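Side-chain contacts in tRNA threonylcarbamoyladenosine biosynthesis protein TsaB (Pseudomonas aeruginosa, PDB 5BR9), which probably takes part in making the threonylcarbamoyladenosine modification (t6A) at position 37 of tRNAs, as a TsaB member of the KAE1/TsaD family: residues 109-114 with 167-172; 10-15 with 201-206. All blocks are in the same frame, centred on the assembly; numbering follows the deposited sequence.

Interaction 1. Residues 109-114 with 167-172; sequences QRAYRE and DWFGAG
Phe169 leans from strand 168-171 toward Ala111 on helix 103-115. Its CB leaves the strand on the helix-facing side, and CG stands anti to the backbone N (chi1 -180°), which carries the ring out from the strand. Two adjacent ring carbons, CD2 and CE2, then reach the helix: Ala111 CB lies 3.9 Å from Phe169 CD2 and 4.0 Å from Phe169 CE2, approaching the ring obliquely. Elsewhere the Phe169 side chain touches Ala117, Ala187 and Asp189. Two residues along the strand, Ala171 turns its methyl to the same side, its CB 4.2 Å from Ala111 CB, so one helix methyl meets both a ring and a second methyl. Val120 of the neighbouring strand 119-125 touches Ala111 and Ala171 as well.

The charges of the helix lie elsewhere on its surface. Arg110 NE donates to Glu114 OE2 at 2.8 Å, nearly straight at 164°; the oxygen lies in the guanidinium plane but is itself met from above the carboxylate plane. Arg110 NH1 bonds to Leu193 O, and Arg113 NE pairs with Asp198. With no hydrogen bond or salt bridge between them, residues 109-114 and 167-172 meet through apolar carbon, and small alanine methyls permit the close approach.

Interaction 2. Residues 10-15 with 201-206; sequences STLLAL and SLAGFA
Leu12 meets residues 201-206 through one branch, CD1. Van der Waals contact accounts for everything that passes between the two segments. Leu12 CD1 sits 3.8 Å from Gly204 CA and equally near Gly204 N, so the methyl rests on the helix backbone itself, against a bare CA. Ala203 C is 4.0 Å from Leu12 CD1. The one close approach between side chains is Leu12 CD1 to Ala203 CB, at 4.3 Å. Leu12 CG is anti to the carbonyl carbon (chi1 -61°), and the extended second torsion (chi2 177°) carries CD1 outward to the helix. Leu12 also touches Leu200 and Trp207 of the same helix. Ala14, two residues on, faces the same way and packs on Leu199 and Leu200, while Leu13 points to the other side of the sheet.

No hydrogen bond joins the two segments, although Ser10 OG makes a weak one to Trp207 NE1 further along the helix. Within the helix, Phe205 N bonds to Ser201 O at 3.3 Å and Ala206 N to Leu202 O at 3.0 Å. On the strand, Leu12 pairs with Leu27, and Ala14 with Ala25, on one neighbour, while Leu13 pairs with Ala67 and Ala69 on the other.

A helix thus lies against one face of a mixed five-stranded sheet of order 3-2-1-4-5, with the first strand central. That topology belongs to the actin-like ATPase (ASKHA) fold, to whose superfamily the TsaB family is assigned.

In the fold
The two contacts lie about 20 Å apart, centre to centre, and belong to different sheets of the same 3-2-1-4-5 order. Interaction 2 uses the central strand 12-16 of the first; interaction 1 uses strand 168-171 of the second, beside its central strand 119-125. Along the chain, interaction 1 is nested within the long loop that interaction 2 closes. Their helices, 103-115 and 196-208, pack together: Gln109 OE1 comes within 3.3 Å of Leu202 CD2, and Gln109 CG within 4.1 Å of Ser201 CB. A continuous strand-helix-helix-strand path therefore joins the sheets of the two halves, consistent with the duplicated architecture of the ASKHA superfamily.

Interaction 1. Residues 109-114 with 167-172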
loop_
_atom_site.group_PDB
_atom_site.type_symbol
_atom_site.label_atom_id
_atom_site.label_comp_id
_atom_site.label_asym_id
_atom_site.label_seq_id
_atom_site.Cartn_x
_atom_site.Cartn_y
_atom_site.Cartn_z
ATOM N N GLN A 109 13.861 -4.303 -20.650
ATOM C CA GLN A 109 13.168 -5.342 -21.388
ATOM C C GLN A 109 12.247 -4.690 -22.418
ATOM O O GLN A 109 12.139 -5.170 -23.556
ATOM C CB GLN A 109 12.358 -6.251 -20.463
ATOM C CG GLN A 109 11.899 -7.538 -21.150
ATOM C CD GLN A 109 13.056 -8.492 -21.363
ATOM O OE1 GLN A 109 14.011 -8.491 -20.593
ATOM N NE2 GLN A 109 12.987 -9.295 -22.413
ATOM N N ARG A 110 11.596 -3.592 -22.034
ATOM C CA ARG A 110 10.737 -2.889 -22.992
ATOM C C ARG A 110 11.522 -2.297 -24.156
ATOM O O ARG A 110 11.108 -2.404 -25.316
ATOM C CB ARG A 110 9.945 -1.777 -22.314
ATOM C CG ARG A 110 9.070 -1.009 -23.296
ATOM C CD ARG A 110 8.044 -0.157 -22.602
ATOM N NE ARG A 110 7.115 0.432 -23.564
ATOM C CZ ARG A 110 6.151 1.288 -23.245
ATOM N NH1 ARG A 110 5.975 1.658 -21.982
ATOM N NH2 ARG A 110 5.360 1.768 -24.189
ATOM N N ALA A 111 12.666 -1.690 -23.854
ATOM C CA ALA A 111 13.479 -1.092 -24.908
ATOM C C ALA A 111 14.001 -2.192 -25.844
ATOM O O ALA A 111 14.130 -1.995 -27.052
ATOM C CB ALA A 111 14.615 -0.279 -24.318
ATOM N N TYR A 112 14.304 -3.349 -25.270
ATOM C CA TYR A 112 14.717 -4.482 -26.070
ATOM C C TYR A 112 13.588 -4.905 -27.014
ATOM O O TYR A 112 13.800 -5.046 -28.216
ATOM C CB TYR A 112 15.133 -5.653 -25.185
ATOM C CG TYR A 112 15.235 -6.933 -25.980
ATOM C CD1 TYR A 112 16.210 -7.081 -26.970
ATOM C CD2 TYR A 112 14.332 -7.981 -25.778
ATOM C CE1 TYR A 112 16.294 -8.245 -27.727
ATOM C CE2 TYR A 112 14.412 -9.161 -26.542
ATOM C CZ TYR A 112 15.401 -9.279 -27.505
ATOM O OH TYR A 112 15.502 -10.428 -28.256
ATOM N N ARG A 113 12.385 -5.080 -26.472
ATOM C CA ARG A 113 11.251 -5.514 -27.279
ATOM C C ARG A 113 10.900 -4.506 -28.376
ATOM O O ARG A 113 10.585 -4.889 -29.505
ATOM C CB ARG A 113 10.022 -5.766 -26.399
ATOM C CG ARG A 113 8.769 -6.148 -27.174
ATOM C CD ARG A 113 7.614 -6.475 -26.239
ATOM N NE ARG A 113 7.308 -5.391 -25.297
ATOM C CZ ARG A 113 6.571 -4.327 -25.601
ATOM N NH1 ARG A 113 6.075 -4.192 -26.826
ATOM N NH2 ARG A 113 6.326 -3.402 -24.684
ATOM N N GLU A 114 10.972 -3.221 -28.053
ATOM C CA GLU A 114 10.510 -2.192 -28.982
ATOM C C GLU A 114 11.578 -1.667 -29.959
ATOM O O GLU A 114 11.260 -1.348 -31.092
ATOM C CB GLU A 114 9.930 -1.019 -28.192
ATOM C CG GLU A 114 8.578 -1.278 -27.570
ATOM C CD GLU A 114 7.991 -0.029 -26.894
ATOM O OE1 GLU A 114 8.563 1.074 -27.039
ATOM O OE2 GLU A 114 6.922 -0.139 -26.260
ATOM N N ASP A 167 25.909 0.786 -30.010
ATOM C CA ASP A 167 24.807 -0.176 -29.979
ATOM C C ASP A 167 23.951 -0.080 -28.703
ATOM O O ASP A 167 22.812 -0.557 -28.672
ATOM C CB ASP A 167 25.348 -1.595 -30.126
ATOM C CG ASP A 167 26.234 -1.989 -28.967
ATOM O OD1 ASP A 167 27.225 -1.273 -28.715
ATOM O OD2 ASP A 167 25.921 -2.995 -28.294
ATOM N N TRP A 168 24.481 0.535 -27.655
ATOM C CA TRP A 168 23.690 0.654 -26.433
ATOM C C TRP A 168 22.720 1.856 -26.466
ATOM O O TRP A 168 22.961 2.868 -27.126
ATOM C CB TRP A 168 24.602 0.722 -25.205
ATOM C CG TRP A 168 25.481 1.908 -25.121
ATOM C CD1 TRP A 168 26.630 2.129 -25.822
ATOM C CD2 TRP A 168 25.314 3.037 -24.254
ATOM N NE1 TRP A 168 27.184 3.336 -25.456
ATOM C CE2 TRP A 168 26.398 3.911 -24.491
ATOM C CE3 TRP A 168 24.354 3.396 -23.305
ATOM C CZ2 TRP A 168 26.546 5.118 -23.813
ATOM C CZ3 TRP A 168 24.504 4.602 -22.628
ATOM C CH2 TRP A 168 25.594 5.445 -22.882
ATOM N N PHE A 169 21.617 1.712 -25.740
ATOM C CA PHE A 169 20.463 2.600 -25.835
ATOM C C PHE A 169 20.132 3.156 -24.454
ATOM O O PHE A 169 20.229 2.445 -23.452
ATOM C CB PHE A 169 19.280 1.807 -26.438
ATOM C CG PHE A 169 17.987 2.591 -26.616
ATOM C CD1 PHE A 169 17.752 3.319 -27.774
ATOM C CD2 PHE A 169 16.978 2.527 -25.658
ATOM C CE1 PHE A 169 16.560 4.013 -27.956
ATOM C CE2 PHE A 169 15.776 3.206 -25.836
ATOM C CZ PHE A 169 15.566 3.958 -26.988
ATOM N N GLY A 170 19.712 4.412 -24.403
ATOM C CA GLY A 170 19.298 5.018 -23.144
ATOM C C GLY A 170 17.777 5.051 -23.007
ATOM O O GLY A 170 17.044 5.577 -23.862
ATOM N N ALA A 171 17.292 4.472 -21.922
ATOM C CA ALA A 171 15.861 4.387 -21.689
ATOM C C ALA A 171 15.480 4.977 -20.346
ATOM O O ALA A 171 16.117 4.692 -19.336
ATOM C CB ALA A 171 15.398 2.952 -21.760
ATOM N N GLY A 172 14.426 5.786 -20.345
ATOM C CA GLY A 172 13.822 6.265 -19.113
ATOM C C GLY A 172 13.931 7.756 -18.856
ATOM O O GLY A 172 14.778 8.452 -19.446
#

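Interaction 2. Residues 10-15 with 201-206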
loop_
_atom_site.group_PDB
_atom_site.type_symbol
_atom_site.label_atom_id
_atom_site.label_comp_id
_atom_site.label_asym_id
_atom_site.label_seq_id
_atom_site.Cartn_x
_atom_site.Cartn_y
_atom_site.Cartn_z
ATOM N N SER A 10 2.467 -22.201 -17.027
ATOM C CA SER A 10 2.259 -21.311 -15.895
ATOM C C SER A 10 1.265 -20.204 -16.179
ATOM O O SER A 10 1.185 -19.682 -17.286
ATOM C CB SER A 10 3.582 -20.669 -15.468
ATOM O OG SER A 10 4.477 -21.625 -14.936
ATOM N N THR A 11 0.535 -19.814 -15.149
ATOM C CA THR A 11 -0.335 -18.667 -15.267
ATOM C C THR A 11 0.208 -17.592 -14.335
ATOM O O THR A 11 0.286 -17.793 -13.134
ATOM C CB THR A 11 -1.800 -19.029 -14.948
ATOM O OG1 THR A 11 -2.240 -20.034 -15.871
ATOM C CG2 THR A 11 -2.702 -17.825 -15.105
ATOM N N LEU A 12 0.636 -16.476 -14.910
ATOM C CA LEU A 12 1.258 -15.384 -14.148
ATOM C C LEU A 12 0.530 -14.069 -14.338
ATOM O O LEU A 12 0.196 -13.687 -15.460
ATOM C CB LEU A 12 2.732 -15.192 -14.548
ATOM C CG LEU A 12 3.700 -16.351 -14.345
ATOM C CD1 LEU A 12 5.096 -15.985 -14.876
ATOM C CD2 LEU A 12 3.755 -16.775 -12.855
ATOM N N LEU A 13 0.348 -13.355 -13.234
ATOM C CA LEU A 13 -0.281 -12.035 -13.240
ATOM C C LEU A 13 0.800 -10.984 -12.955
ATOM O O LEU A 13 1.625 -11.148 -12.042
ATOM C CB LEU A 13 -1.412 -11.966 -12.180
ATOM C CG LEU A 13 -2.201 -10.662 -12.039
ATOM C CD1 LEU A 13 -2.980 -10.376 -13.330
ATOM C CD2 LEU A 13 -3.143 -10.694 -10.826
ATOM N N ALA A 14 0.799 -9.917 -13.746
ATOM C CA ALA A 14 1.781 -8.858 -13.604
ATOM C C ALA A 14 1.102 -7.500 -13.517
ATOM O O ALA A 14 0.092 -7.266 -14.178
ATOM C CB ALA A 14 2.763 -8.874 -14.767
ATOM N N LEU A 15 1.610 -6.633 -12.650
ATOM C CA LEU A 15 1.085 -5.278 -12.563
ATOM C C LEU A 15 2.171 -4.240 -12.257
ATOM O O LEU A 15 3.138 -4.517 -11.537
ATOM C CB LEU A 15 -0.055 -5.207 -11.567
ATOM C CG LEU A 15 0.140 -5.513 -10.108
ATOM C CD1 LEU A 15 0.650 -4.253 -9.411
ATOM C CD2 LEU A 15 -1.226 -5.958 -9.570
ATOM N N SER A 201 7.286 -10.667 -19.046
ATOM C CA SER A 201 8.440 -11.388 -19.599
ATOM C C SER A 201 9.479 -11.712 -18.521
ATOM O O SER A 201 9.905 -12.873 -18.365
ATOM C CB SER A 201 9.105 -10.571 -20.709
ATOM O OG SER A 201 8.177 -10.303 -21.745
ATOM N N LEU A 202 9.859 -10.692 -17.762
ATOM C CA LEU A 202 10.860 -10.842 -16.700
ATOM C C LEU A 202 10.379 -11.806 -15.599
ATOM O O LEU A 202 11.151 -12.650 -15.131
ATOM C CB LEU A 202 11.218 -9.459 -16.113
ATOM C CG LEU A 202 11.981 -8.575 -17.116
ATOM C CD1 LEU A 202 12.163 -7.107 -16.648
ATOM C CD2 LEU A 202 13.340 -9.198 -17.411
ATOM N N ALA A 203 9.107 -11.696 -15.212
ATOM C CA ALA A 203 8.519 -12.612 -14.237
ATOM C C ALA A 203 8.601 -14.078 -14.706
ATOM O O ALA A 203 8.858 -14.976 -13.899
ATOM C CB ALA A 203 7.079 -12.235 -13.965
ATOM N N GLY A 204 8.376 -14.314 -15.999
ATOM C CA GLY A 204 8.523 -15.651 -16.569
ATOM C C GLY A 204 9.913 -16.251 -16.361
ATOM O O GLY A 204 10.051 -17.407 -15.946
ATOM N N PHE A 205 10.951 -15.456 -16.613
ATOM C CA PHE A 205 12.312 -15.929 -16.394
ATOM C C PHE A 205 12.544 -16.190 -14.899
ATOM O O PHE A 205 13.104 -17.219 -14.517
ATOM C CB PHE A 205 13.348 -14.929 -16.947
ATOM C CG PHE A 205 13.365 -14.848 -18.460
ATOM C CD1 PHE A 205 13.931 -15.876 -19.220
ATOM C CD2 PHE A 205 12.816 -13.753 -19.122
ATOM C CE1 PHE A 205 13.937 -15.813 -20.607
ATOM C CE2 PHE A 205 12.820 -13.684 -20.514
ATOM C CZ PHE A 205 13.385 -14.705 -21.263
ATOM N N ALA A 206 12.081 -15.273 -14.059
ATOM C CA ALA A 206 12.288 -15.379 -12.622
ATOM C C ALA A 206 11.529 -16.566 -12.043
ATOM O O ALA A 206 12.049 -17.304 -11.198
ATOM C CB ALA A 206 11.859 -14.064 -11.923
#